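GrpU microcompartment shell protein (Pectobacterium wasabiae, PDB 4OLP) forms part of the shell of a glycyl-radical-type bacterial microcompartment and binds an iron-sulfur cluster, probably serving electron transport across the shell. Local coordinates at the interface of chains A and B. Sequence-based numbering; all coordinates share one arbitrary frame. Chains: chain A/B, GrpU microcompartment shell protein.

The interface of chains A and B. Residues chain A 45-46, 48-50; chain B 3-6, 39.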
loop_
_atom_site.group_PDB
_atom_site.type_symbol
_atom_site.label_atom_id
_atom_site.label_comp_id
_atom_site.label_asym_id
_atom_site.label_seq_id
_atom_site.Cartn_x
_atom_site.Cartn_y
_atom_site.Cartn_z
ATOM N N PRO A 45 -7.268 15.519 5.894
ATOM C CA PRO A 45 -7.774 16.890 6.070
ATOM C C PRO A 45 -7.525 17.472 7.471
ATOM O O PRO A 45 -7.073 18.623 7.602
ATOM C CB PRO A 45 -9.259 16.741 5.780
ATOM C CG PRO A 45 -9.318 15.584 4.823
ATOM C CD PRO A 45 -8.283 14.626 5.313
ATOM N N ASP A 46 -7.828 16.687 8.509
ATOM C CA ASP A 46 -7.602 17.104 9.907
ATOM C C ASP A 46 -6.133 17.405 10.123
ATOM O O ASP A 46 -5.772 18.358 10.828
ATOM C CB ASP A 46 -8.037 16.012 10.892
ATOM C CG ASP A 46 -9.548 15.968 11.117
ATOM O OD1 ASP A 46 -10.325 16.566 10.324
ATOM O OD2 ASP A 46 -9.966 15.331 12.113
ATOM N N TYR A 48 -3.712 18.522 8.178
ATOM C CA TYR A 48 -3.238 19.820 7.692
ATOM C C TYR A 48 -3.951 20.944 8.365
ATOM O O TYR A 48 -3.361 21.998 8.580
ATOM C CB TYR A 48 -3.395 19.926 6.181
ATOM C CG TYR A 48 -2.486 18.985 5.467
ATOM C CD1 TYR A 48 -1.109 19.077 5.638
ATOM C CD2 TYR A 48 -2.978 17.979 4.665
ATOM C CE1 TYR A 48 -0.250 18.204 5.007
ATOM C CE2 TYR A 48 -2.120 17.097 4.020
ATOM C CZ TYR A 48 -0.759 17.221 4.193
ATOM O OH TYR A 48 0.112 16.359 3.581
ATOM N N PHE A 49 -5.203 20.712 8.733
ATOM C CA PHE A 49 -5.930 21.708 9.500
ATOM C C PHE A 49 -5.229 21.950 10.825
ATOM O O PHE A 49 -4.922 23.086 11.170
ATOM C CB PHE A 49 -7.378 21.301 9.734
ATOM C CG PHE A 49 -8.159 22.314 10.521
ATOM C CD1 PHE A 49 -8.639 23.469 9.920
ATOM C CD2 PHE A 49 -8.414 22.120 11.865
ATOM C CE1 PHE A 49 -9.362 24.409 10.647
ATOM C CE2 PHE A 49 -9.143 23.054 12.591
ATOM C CZ PHE A 49 -9.608 24.199 11.981
ATOM N N TYR A 50 -4.971 20.880 11.567
ATOM C CA TYR A 50 -4.362 21.025 12.880
ATOM C C TYR A 50 -2.900 21.438 12.786
ATOM O O TYR A 50 -2.408 22.081 13.686
ATOM C CB TYR A 50 -4.595 19.785 13.750
ATOM C CG TYR A 50 -6.016 19.720 14.240
ATOM C CD1 TYR A 50 -6.523 20.702 15.089
ATOM C CD2 TYR A 50 -6.875 18.700 13.843
ATOM C CE1 TYR A 50 -7.837 20.659 15.542
ATOM C CE2 TYR A 50 -8.190 18.642 14.293
ATOM C CZ TYR A 50 -8.668 19.620 15.136
ATOM O OH TYR A 50 -9.983 19.559 15.568
ATOM N N LYS B 3 -14.182 15.996 5.440
ATOM C CA LYS B 3 -13.825 17.280 4.854
ATOM C C LYS B 3 -13.409 18.350 5.862
ATOM O O LYS B 3 -13.777 18.322 7.031
ATOM C CB LYS B 3 -14.981 17.790 4.000
ATOM C CG LYS B 3 -16.147 18.334 4.800
ATOM C CD LYS B 3 -17.371 18.608 3.954
ATOM C CE LYS B 3 -18.481 19.150 4.832
ATOM N NZ LYS B 3 -19.769 19.272 4.101
ATOM N N ARG B 4 -12.637 19.314 5.386
ATOM C CA ARG B 4 -12.078 20.326 6.266
ATOM C C ARG B 4 -11.652 21.554 5.453
ATOM O O ARG B 4 -11.260 21.449 4.281
ATOM C CB ARG B 4 -10.976 19.684 7.067
ATOM C CG ARG B 4 -10.401 20.484 8.198
ATOM C CD ARG B 4 -11.289 20.476 9.443
ATOM N NE ARG B 4 -11.439 19.164 10.073
ATOM C CZ ARG B 4 -12.024 19.006 11.255
ATOM N NH1 ARG B 4 -12.448 20.069 11.928
ATOM N NH2 ARG B 4 -12.159 17.794 11.771
ATOM N N ILE B 5 -11.854 22.732 6.031
ATOM C CA ILE B 5 -11.557 23.987 5.350
ATOM C C ILE B 5 -10.606 24.767 6.199
ATOM O O ILE B 5 -10.855 24.972 7.372
ATOM C CB ILE B 5 -12.808 24.836 5.120
ATOM C CG1 ILE B 5 -13.737 24.148 4.125
ATOM C CG2 ILE B 5 -12.424 26.209 4.583
ATOM C CD1 ILE B 5 -15.172 24.607 4.226
ATOM N N ILE B 6 -9.501 25.188 5.607
ATOM C CA ILE B 6 -8.511 25.965 6.317
ATOM C C ILE B 6 -8.721 27.398 5.893
ATOM O O ILE B 6 -8.513 27.738 4.733
ATOM C CB ILE B 6 -7.082 25.505 5.973
ATOM C CG1 ILE B 6 -6.863 24.094 6.489
ATOM C CG2 ILE B 6 -6.036 26.450 6.566
ATOM C CD1 ILE B 6 -5.715 23.365 5.826
ATOM N N LEU B 39 -10.178 20.748 1.945
ATOM C CA LEU B 39 -9.538 19.473 1.791
ATOM C C LEU B 39 -10.609 18.452 1.974
ATOM O O LEU B 39 -11.297 18.459 2.984
ATOM C CB LEU B 39 -8.451 19.281 2.840
ATOM C CG LEU B 39 -7.324 20.303 2.774
ATOM C CD1 LEU B 39 -6.391 20.159 3.962
ATOM C CD2 LEU B 39 -6.544 20.145 1.474
#
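B:Arg4 leaves its strand with CG anti to the backbone N (chi1 -170°) and then bends at chi2 and chi3, which carries the guanidinium along the flank of helix 44-56 of chain A to A:Asp46. On the helix, A:Phe49 also holds CG anti to the backbone N (chi1 -180°), swinging its ring out beside the arginine chain. Both chains are BMC-domain shell proteins, a family whose subunits typically tile into hexamers; this patch, where the start of a helix packs on strands 3-7 and 36-42 of the neighbour, is probably part of such a subunit interface.

The arginine grips the aspartate side-on, and both nitrogens converge on one carboxylate oxygen. NE of B:Arg4 donates to OD1 of A:Asp46 at 2.8 Å, and the terminal NH2 of B:Arg4 reaches the same OD1 at 2.6 Å, adding a salt bridge. Both donors approach from the same face of the carboxylate, well above its plane, and the two flat groups are turned 68° apart. With two N-H groups sharing one oxygen, which also lies somewhat off the guanidinium plane, neither bond is straight. An acidic residue suits this place because it can offset the arginine's charge, while the long arginine can reach the carboxylate and still lend its methylenes to apolar packing.

Those methylenes do much of the remaining work. CG of B:Arg4 lies 3.5 Å from CB of A:Phe49, and CD of B:Arg4 sits over one face of the phenyl ring, towards its rim. Phenylalanine suits the spot because its flat, apolar ring, only moderately inclined to the guanidinium plane, gives the methylenes a broad surface. Nearer the strand, CB of B:Arg4 meets CB of A:Pro45 at 3.6 Å; proline fits the first turn of a helix, where its missing N-H costs no helical bond, and offers a compact apolar surface.

Branched aliphatic side chains, which suit an apolar patch, add to it: CG1 of B:Ile6 comes 3.9 Å from CD1 of A:Phe49, and CD1 of B:Leu39 touches A:Tyr48 chiefly at CB, 3.7 Å away, rather than at its ring or hydroxyl.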